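Local coordinates for tail spike protein gp49 (Pseudomonas phage LKA1, PDB 4RU4) that probably cleaves the O-specific polysaccharide of the Pseudomonas host as a lyase while serving as the phage tailspike, and binds calcium, at residues B[133-138]-B[178-183]; B[294-299]-B[328-333]. All coordinates share one frame; numbering follows the deposited sequence.

Contact 1: B[133-138]-B[178-183]; sequences TIDFAS and GNTVTI
Phe136 carries CG anti to its carbonyl carbon (chi1 -78°), and Val181 has CG1 anti to the backbone N (chi1 174°), which leaves CG2 anti to the carbonyl carbon; Val181 CG2 and Phe136 CE1 meet at 3.5 Å. They meet where strand 133-135, antiparallel to strand 180-183, ends, in the Ig-like domain that projects from the tailspike's beta-helix. Ile134 and Val181 form the hydrogen-bonded pair: Val181 N gives a nearly straight bond to Ile134 O (2.7 Å, 173°), and Ile134 N returns one to Val181 O. Beyond the strand end, Phe136 N adds a third bond to Asn179 O, 2.9 Å long, and the same oxygen lies at the edge of the Phe136 ring. Ile134, Phe136 and Val181 are buried; Ile124 packs on the first two, while Val173 and Val176 of strand 168-177 back Val181. Thr133, Asp135, Thr180 and Thr182 occupy the other, partly exposed face, where the methyls Thr133 CG2 and Thr180 CG2 touch at 3.6 Å. The side chains of Asp135 and Thr180 run alongside each other and share a water: it sits 2.9 Å from Thr180 OG1 and gives a weak hydrogen bond to Asp135 OD1.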
ATOM      1  N   THR B 133       2.844 -23.768 -21.399  1.00 14.02           N
ATOM      2  CA  THR B 133       3.417 -24.448 -22.559  1.00 14.70           C
ATOM      3  C   THR B 133       2.564 -24.270 -23.810  1.00 14.78           C
ATOM      4  O   THR B 133       1.359 -24.524 -23.802  1.00 14.58           O
ATOM      5  CB  THR B 133       3.570 -25.953 -22.297  1.00 13.39           C
ATOM      6  OG1 THR B 133       4.289 -26.141 -21.075  1.00 12.40           O
ATOM      7  CG2 THR B 133       4.334 -26.612 -23.439  1.00 15.49           C
ATOM      8  N   ILE B 134       3.215 -23.862 -24.892  1.00  9.74           N
ATOM      9  CA  ILE B 134       2.543 -23.581 -26.140  1.00 11.66           C
ATOM     10  C   ILE B 134       3.180 -24.417 -27.246  1.00 12.77           C
ATOM     11  O   ILE B 134       4.413 -24.415 -27.403  1.00 12.36           O
ATOM     12  CB  ILE B 134       2.728 -22.077 -26.536  1.00 19.68           C
ATOM     13  CG1 ILE B 134       2.261 -21.143 -25.418  1.00 16.34           C
ATOM     14  CG2 ILE B 134       2.000 -21.775 -27.825  1.00 16.82           C
ATOM     15  CD1 ILE B 134       0.787 -21.260 -25.085  1.00 15.25           C
ATOM     16  N   ASP B 135       2.335 -25.103 -28.015  1.00 13.71           N
ATOM     17  CA  ASP B 135       2.775 -25.957 -29.113  1.00 13.61           C
ATOM     18  C   ASP B 135       2.468 -25.332 -30.479  1.00 17.78           C
ATOM     19  O   ASP B 135       1.304 -25.264 -30.892  1.00 17.84           O
ATOM     20  CB  ASP B 135       2.090 -27.334 -29.028  1.00 21.62           C
ATOM     21  CG  ASP B 135       2.476 -28.104 -27.780  1.00 30.80           C
ATOM     22  OD1 ASP B 135       3.641 -27.981 -27.329  1.00 29.28           O
ATOM     23  OD2 ASP B 135       1.608 -28.832 -27.243  1.00 38.06           O
ATOM     24  N   PHE B 136       3.518 -24.904 -31.182  1.00 17.12           N
ATOM     25  CA  PHE B 136       3.381 -24.266 -32.480  1.00 11.84           C
ATOM     26  C   PHE B 136       3.329 -25.295 -33.595  1.00 14.39           C
ATOM     27  O   PHE B 136       3.964 -26.355 -33.508  1.00 16.50           O
ATOM     28  CB  PHE B 136       4.544 -23.303 -32.709  1.00 12.83           C
ATOM     29  CG  PHE B 136       4.390 -21.997 -31.972  1.00 12.14           C
ATOM     30  CD1 PHE B 136       4.862 -21.857 -30.675  1.00 13.14           C
ATOM     31  CD2 PHE B 136       3.766 -20.922 -32.575  1.00 12.57           C
ATOM     32  CE1 PHE B 136       4.729 -20.643 -29.990  1.00 13.25           C
ATOM     33  CE2 PHE B 136       3.615 -19.708 -31.894  1.00 15.72           C
ATOM     34  CZ  PHE B 136       4.092 -19.588 -30.584  1.00 13.45           C
ATOM     35  N   ALA B 137       2.565 -24.981 -34.638  1.00 16.82           N
ATOM     36  CA  ALA B 137       2.377 -25.893 -35.758  1.00 17.90           C
ATOM     37  C   ALA B 137       3.668 -26.164 -36.519  1.00 18.62           C
ATOM     38  O   ALA B 137       3.798 -27.195 -37.167  1.00 19.68           O
ATOM     39  CB  ALA B 137       1.316 -25.354 -36.704  1.00 18.14           C
ATOM     40  N   SER B 138       4.623 -25.246 -36.447  1.00 18.03           N
ATOM     41  CA  SER B 138       5.892 -25.405 -37.159  1.00 19.03           C
ATOM     42  C   SER B 138       6.920 -24.521 -36.468  1.00 20.49           C
ATOM     43  O   SER B 138       6.564 -23.792 -35.538  1.00 16.08           O
ATOM     44  CB  SER B 138       5.741 -25.023 -38.638  1.00 20.20           C
ATOM     45  OG  SER B 138       5.473 -23.639 -38.799  1.00 19.85           O
ATOM     46  N   GLY B 178      12.349 -27.369 -30.188  1.00 19.38           N
ATOM     47  CA  GLY B 178      11.584 -27.791 -31.351  1.00 21.87           C
ATOM     48  C   GLY B 178      10.418 -26.842 -31.574  1.00 20.15           C
ATOM     49  O   GLY B 178      10.607 -25.628 -31.616  1.00 20.32           O
ATOM     50  N   ASN B 179       9.213 -27.382 -31.686  1.00 17.62           N
ATOM     51  CA  ASN B 179       8.031 -26.545 -31.871  1.00 20.10           C
ATOM     52  C   ASN B 179       7.360 -26.111 -30.572  1.00 17.42           C
ATOM     53  O   ASN B 179       6.347 -25.411 -30.586  1.00 15.87           O
ATOM     54  CB  ASN B 179       7.017 -27.255 -32.760  1.00 23.22           C
ATOM     55  CG  ASN B 179       7.480 -27.337 -34.175  1.00 23.95           C
ATOM     56  OD1 ASN B 179       8.395 -26.618 -34.569  1.00 26.26           O
ATOM     57  ND2 ASN B 179       6.857 -28.207 -34.961  1.00 23.58           N
ATOM     58  N   THR B 180       7.936 -26.533 -29.456  1.00 14.49           N
ATOM     59  CA  THR B 180       7.364 -26.263 -28.149  1.00 17.65           C
ATOM     60  C   THR B 180       7.980 -25.029 -27.510  1.00 16.09           C
ATOM     61  O   THR B 180       9.194 -24.960 -27.319  1.00 18.26           O
ATOM     62  CB  THR B 180       7.613 -27.441 -27.216  1.00 21.11           C
ATOM     63  OG1 THR B 180       7.040 -28.622 -27.791  1.00 21.08           O
ATOM     64  CG2 THR B 180       6.989 -27.175 -25.844  1.00 21.25           C
ATOM     65  N   VAL B 181       7.130 -24.075 -27.150  1.00 13.80           N
ATOM     66  CA  VAL B 181       7.578 -22.846 -26.511  1.00 11.69           C
ATOM     67  C   VAL B 181       7.008 -22.739 -25.084  1.00 13.32           C
ATOM     68  O   VAL B 181       5.787 -22.732 -24.862  1.00 11.75           O
ATOM     69  CB  VAL B 181       7.164 -21.635 -27.360  1.00  9.83           C
ATOM     70  CG1 VAL B 181       7.485 -20.320 -26.640  1.00  7.84           C
ATOM     71  CG2 VAL B 181       7.843 -21.707 -28.728  1.00 12.76           C
ATOM     72  N   THR B 182       7.890 -22.682 -24.100  1.00 13.59           N
ATOM     73  CA  THR B 182       7.424 -22.513 -22.735  1.00  9.17           C
ATOM     74  C   THR B 182       7.451 -21.017 -22.411  1.00  9.11           C
ATOM     75  O   THR B 182       8.208 -20.258 -23.011  1.00 10.74           O
ATOM     76  CB  THR B 182       8.258 -23.333 -21.701  1.00 12.55           C
ATOM     77  OG1 THR B 182       9.660 -23.037 -21.835  1.00 10.58           O
ATOM     78  CG2 THR B 182       8.034 -24.860 -21.888  1.00 13.85           C
ATOM     79  N   ILE B 183       6.624 -20.590 -21.468  1.00  7.07           N
ATOM     80  CA  ILE B 183       6.476 -19.155 -21.225  1.00 10.19           C
ATOM     81  C   ILE B 183       6.685 -18.852 -19.753  1.00  8.05           C
ATOM     82  O   ILE B 183       6.641 -19.768 -18.903  1.00  7.57           O
ATOM     83  CB  ILE B 183       5.098 -18.649 -21.700  1.00 10.99           C
ATOM     84  CG1 ILE B 183       3.963 -19.341 -20.915  1.00 11.15           C
ATOM     85  CG2 ILE B 183       4.964 -18.852 -23.220  1.00  7.20           C
ATOM     86  CD1 ILE B 183       2.561 -19.076 -21.457  1.00  8.70           C
TER
HETATM   87  O   HOH W   1       5.281 -29.345 -29.992  1.00 48.88           O

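Contact 2: B[294-299]-B[328-333]; sequences AIATGG and CADFHG. With EDO (1,2-ethanediol), chain U.
Asp330 OD2 meets Ala296 and Thr297 of strand 296-298 across the contact, in a right-handed parallel beta-helix of the pectin lyase-like type. With CG of Asp330 anti to its backbone N (chi1 172°), the carboxylate reaches both Ala296 and the imidazole of His332. His332 ND1 donates to Asp330 OD2 over 2.8 Å; the oxygen lies in the ring plane and is met on its syn side, a bond that fixes the rotation of the imidazole. OD2 thus has two N-H donors, His332 ND1 and, weakly, Thr297 N; Ala296 CB lies 3.3 Å from Asp330 OD2, while OD1 pairs with His327. Thr297 O sits 3.0 Å from His332 ND1 at an angle too poor for a bond and instead accepts from His332 N, which lies well above the carbonyl plane.

Phe331 and Thr297 meet differently: Thr297 OG1 approaches the ring in its plane at the edge, 3.4 Å from Phe331 CD1, and CG2 of the same threonine packs beside CD1. That hydroxyl donates to a water 2.6 Å from Thr297 OG1, which in turn donates to His332 O. A 1,2-ethanediol, probably from the crystallisation liquor, has O2 over one face of the His332 ring, offset toward its rim; O2 takes a weak bond from Gly299 N and lies 3.5 Å from Gly298 CA.

Toward the N-terminal ends of the segments, which run nearly parallel, Asp330 N bonds to Ile295 O and Ala294 N to Cys328 O. Strand 296-298 also pairs with strand 274-276 through Phe275. Leu318 of strand 317-320 packs on Ala294, Ile295 and Cys328, while Phe331 extends to Cys338 of strand 338-341, its ring meeting that of Tyr340, and to Ile356 and Tyr358 of strand 356-359.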
ATOM      1  N   ALA B 294      -8.807  10.702 -16.317  1.00  5.65           N
ATOM      2  CA  ALA B 294      -7.396  11.064 -16.170  1.00  7.78           C
ATOM      3  C   ALA B 294      -6.514   9.910 -16.636  1.00  6.85           C
ATOM      4  O   ALA B 294      -5.563  10.098 -17.384  1.00  7.08           O
ATOM      5  CB  ALA B 294      -7.079  11.425 -14.702  1.00  8.07           C
ATOM      6  N   ILE B 295      -6.791   8.721 -16.127  1.00  6.50           N
ATOM      7  CA  ILE B 295      -6.145   7.517 -16.625  1.00  7.52           C
ATOM      8  C   ILE B 295      -7.265   6.569 -17.019  1.00  8.63           C
ATOM      9  O   ILE B 295      -8.321   6.510 -16.350  1.00  5.78           O
ATOM     10  CB  ILE B 295      -5.201   6.880 -15.574  1.00  8.04           C
ATOM     11  CG1 ILE B 295      -4.074   7.864 -15.205  1.00  6.75           C
ATOM     12  CG2 ILE B 295      -4.645   5.537 -16.073  1.00  6.13           C
ATOM     13  CD1 ILE B 295      -3.020   7.262 -14.225  1.00  5.17           C
ATOM     14  N   ALA B 296      -7.056   5.843 -18.117  1.00  5.68           N
ATOM     15  CA  ALA B 296      -8.055   4.906 -18.600  1.00  7.62           C
ATOM     16  C   ALA B 296      -7.362   3.680 -19.149  1.00  7.34           C
ATOM     17  O   ALA B 296      -6.153   3.699 -19.385  1.00  6.54           O
ATOM     18  CB  ALA B 296      -8.891   5.545 -19.682  1.00  6.89           C
ATOM     19  N   THR B 297      -8.125   2.608 -19.341  1.00  7.47           N
ATOM     20  CA  THR B 297      -7.647   1.482 -20.112  1.00  7.47           C
ATOM     21  C   THR B 297      -8.759   1.114 -21.095  1.00 10.57           C
ATOM     22  O   THR B 297      -9.938   1.400 -20.846  1.00 11.59           O
ATOM     23  CB  THR B 297      -7.284   0.258 -19.197  1.00  9.13           C
ATOM     24  OG1 THR B 297      -8.475  -0.254 -18.578  1.00  7.67           O
ATOM     25  CG2 THR B 297      -6.289   0.673 -18.101  1.00 10.23           C
ATOM     26  N   GLY B 298      -8.415   0.470 -22.207  1.00  7.04           N
ATOM     27  CA  GLY B 298      -9.456   0.069 -23.138  1.00  9.63           C
ATOM     28  C   GLY B 298      -8.764  -0.525 -24.326  1.00 11.29           C
ATOM     29  O   GLY B 298      -8.071  -1.527 -24.180  1.00  7.18           O
ATOM     30  N   GLY B 299      -8.901   0.123 -25.478  1.00 10.79           N
ATOM     31  CA  GLY B 299      -8.231  -0.337 -26.682  1.00 13.02           C
ATOM     32  C   GLY B 299      -9.019   0.011 -27.939  1.00 15.41           C
ATOM     33  O   GLY B 299      -9.919   0.863 -27.916  1.00 12.52           O
ATOM     34  N   CYS B 328     -13.374   9.620 -12.836  1.00  8.39           N
ATOM     35  CA  CYS B 328     -12.036  10.119 -13.151  1.00  6.64           C
ATOM     36  C   CYS B 328     -11.034   8.975 -13.405  1.00  8.19           C
ATOM     37  O   CYS B 328     -10.247   9.032 -14.352  1.00  8.75           O
ATOM     38  CB  CYS B 328     -11.537  10.991 -12.004  1.00  5.42           C
ATOM     39  SG  CYS B 328      -9.803  11.549 -12.199  1.00  8.72           S
ATOM     40  N   ALA B 329     -11.049   7.959 -12.546  1.00  5.39           N
ATOM     41  CA  ALA B 329     -10.143   6.810 -12.707  1.00  6.40           C
ATOM     42  C   ALA B 329     -10.863   5.719 -13.468  1.00  8.56           C
ATOM     43  O   ALA B 329     -11.884   5.233 -13.001  1.00  8.99           O
ATOM     44  CB  ALA B 329      -9.688   6.290 -11.366  1.00  6.09           C
ATOM     45  N   ASP B 330     -10.346   5.340 -14.641  1.00  5.51           N
ATOM     46  CA  ASP B 330     -11.105   4.435 -15.516  1.00  8.90           C
ATOM     47  C   ASP B 330     -10.415   3.080 -15.761  1.00  9.91           C
ATOM     48  O   ASP B 330      -9.191   2.990 -15.805  1.00  8.57           O
ATOM     49  CB  ASP B 330     -11.414   5.132 -16.866  1.00  5.77           C
ATOM     50  CG  ASP B 330     -12.019   4.186 -17.875  1.00  9.54           C
ATOM     51  OD1 ASP B 330     -13.274   4.036 -17.875  1.00 12.22           O
ATOM     52  OD2 ASP B 330     -11.248   3.548 -18.644  1.00  7.80           O
ATOM     53  N   PHE B 331     -11.221   2.024 -15.848  1.00  5.67           N
ATOM     54  CA  PHE B 331     -10.889   0.811 -16.584  1.00  5.73           C
ATOM     55  C   PHE B 331     -12.107   0.538 -17.466  1.00  9.54           C
ATOM     56  O   PHE B 331     -13.240   0.664 -16.992  1.00  8.43           O
ATOM     57  CB  PHE B 331     -10.763  -0.398 -15.649  1.00  9.67           C
ATOM     58  CG  PHE B 331      -9.596  -0.346 -14.706  1.00 11.64           C
ATOM     59  CD1 PHE B 331      -8.293  -0.440 -15.185  1.00 10.64           C
ATOM     60  CD2 PHE B 331      -9.804  -0.283 -13.328  1.00  9.54           C
ATOM     61  CE1 PHE B 331      -7.217  -0.410 -14.323  1.00 11.71           C
ATOM     62  CE2 PHE B 331      -8.717  -0.259 -12.461  1.00 12.70           C
ATOM     63  CZ  PHE B 331      -7.417  -0.344 -12.965  1.00 10.56           C
ATOM     64  N   HIS B 332     -11.905   0.136 -18.719  1.00  7.61           N
ATOM     65  CA  HIS B 332     -13.027  -0.391 -19.524  1.00  7.40           C
ATOM     66  C   HIS B 332     -13.261  -1.897 -19.285  1.00  8.36           C
ATOM     67  O   HIS B 332     -12.460  -2.580 -18.622  1.00  7.02           O
ATOM     68  CB  HIS B 332     -12.798  -0.127 -21.026  1.00  6.50           C
ATOM     69  CG  HIS B 332     -13.165   1.255 -21.451  1.00 10.07           C
ATOM     70  ND1 HIS B 332     -12.730   2.376 -20.774  1.00  9.69           N
ATOM     71  CD2 HIS B 332     -13.920   1.702 -22.484  1.00 12.79           C
ATOM     72  CE1 HIS B 332     -13.214   3.456 -21.367  1.00 13.26           C
ATOM     73  NE2 HIS B 332     -13.925   3.076 -22.413  1.00 14.97           N
ATOM     74  N   GLY B 333     -14.375  -2.418 -19.797  1.00  7.21           N
ATOM     75  CA  GLY B 333     -14.727  -3.810 -19.535  1.00  6.32           C
ATOM     76  C   GLY B 333     -13.830  -4.885 -20.112  1.00  8.26           C
ATOM     77  O   GLY B 333     -14.101  -6.081 -19.924  1.00  7.64           O
TER
HETATM   78  C1  EDO U 803     -12.079   1.080 -25.248  1.00 28.08           C
HETATM   79  O1  EDO U 803     -13.281   0.776 -25.957  1.00 30.94           O
HETATM   80  C2  EDO U 803     -11.599   2.460 -25.679  1.00 31.96           C
HETATM   81  O2  EDO U 803     -10.497   2.871 -24.882  1.00 28.45           O
HETATM   82  O   HOH W   2      -9.920  -1.899 -20.018  1.00  7.27           O

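From the N terminus, the chain passes through early strands of the beta-helix before leaving it for the Ig-like domain, where contact 1 closes a loop of 39 residues between 133-138 and 178-183, including strands 147-151 and 168-177. It then returns to the beta-helix and advances by successive parallel strands to contact 2, whose segments enclose 28 residues, among them strands 308-309, 312-314 and 317-320. The two contacts follow in series, neither nesting nor crossing. The centres of contact 1 and contact 2 lie about 34 Å apart, and the nearest atoms of contact 1 and contact 2 about 21 Å apart. Contact 1 holds together strands within the projecting domain, and contact 2 joins successive parts of the beta-helix near the middle of the chain.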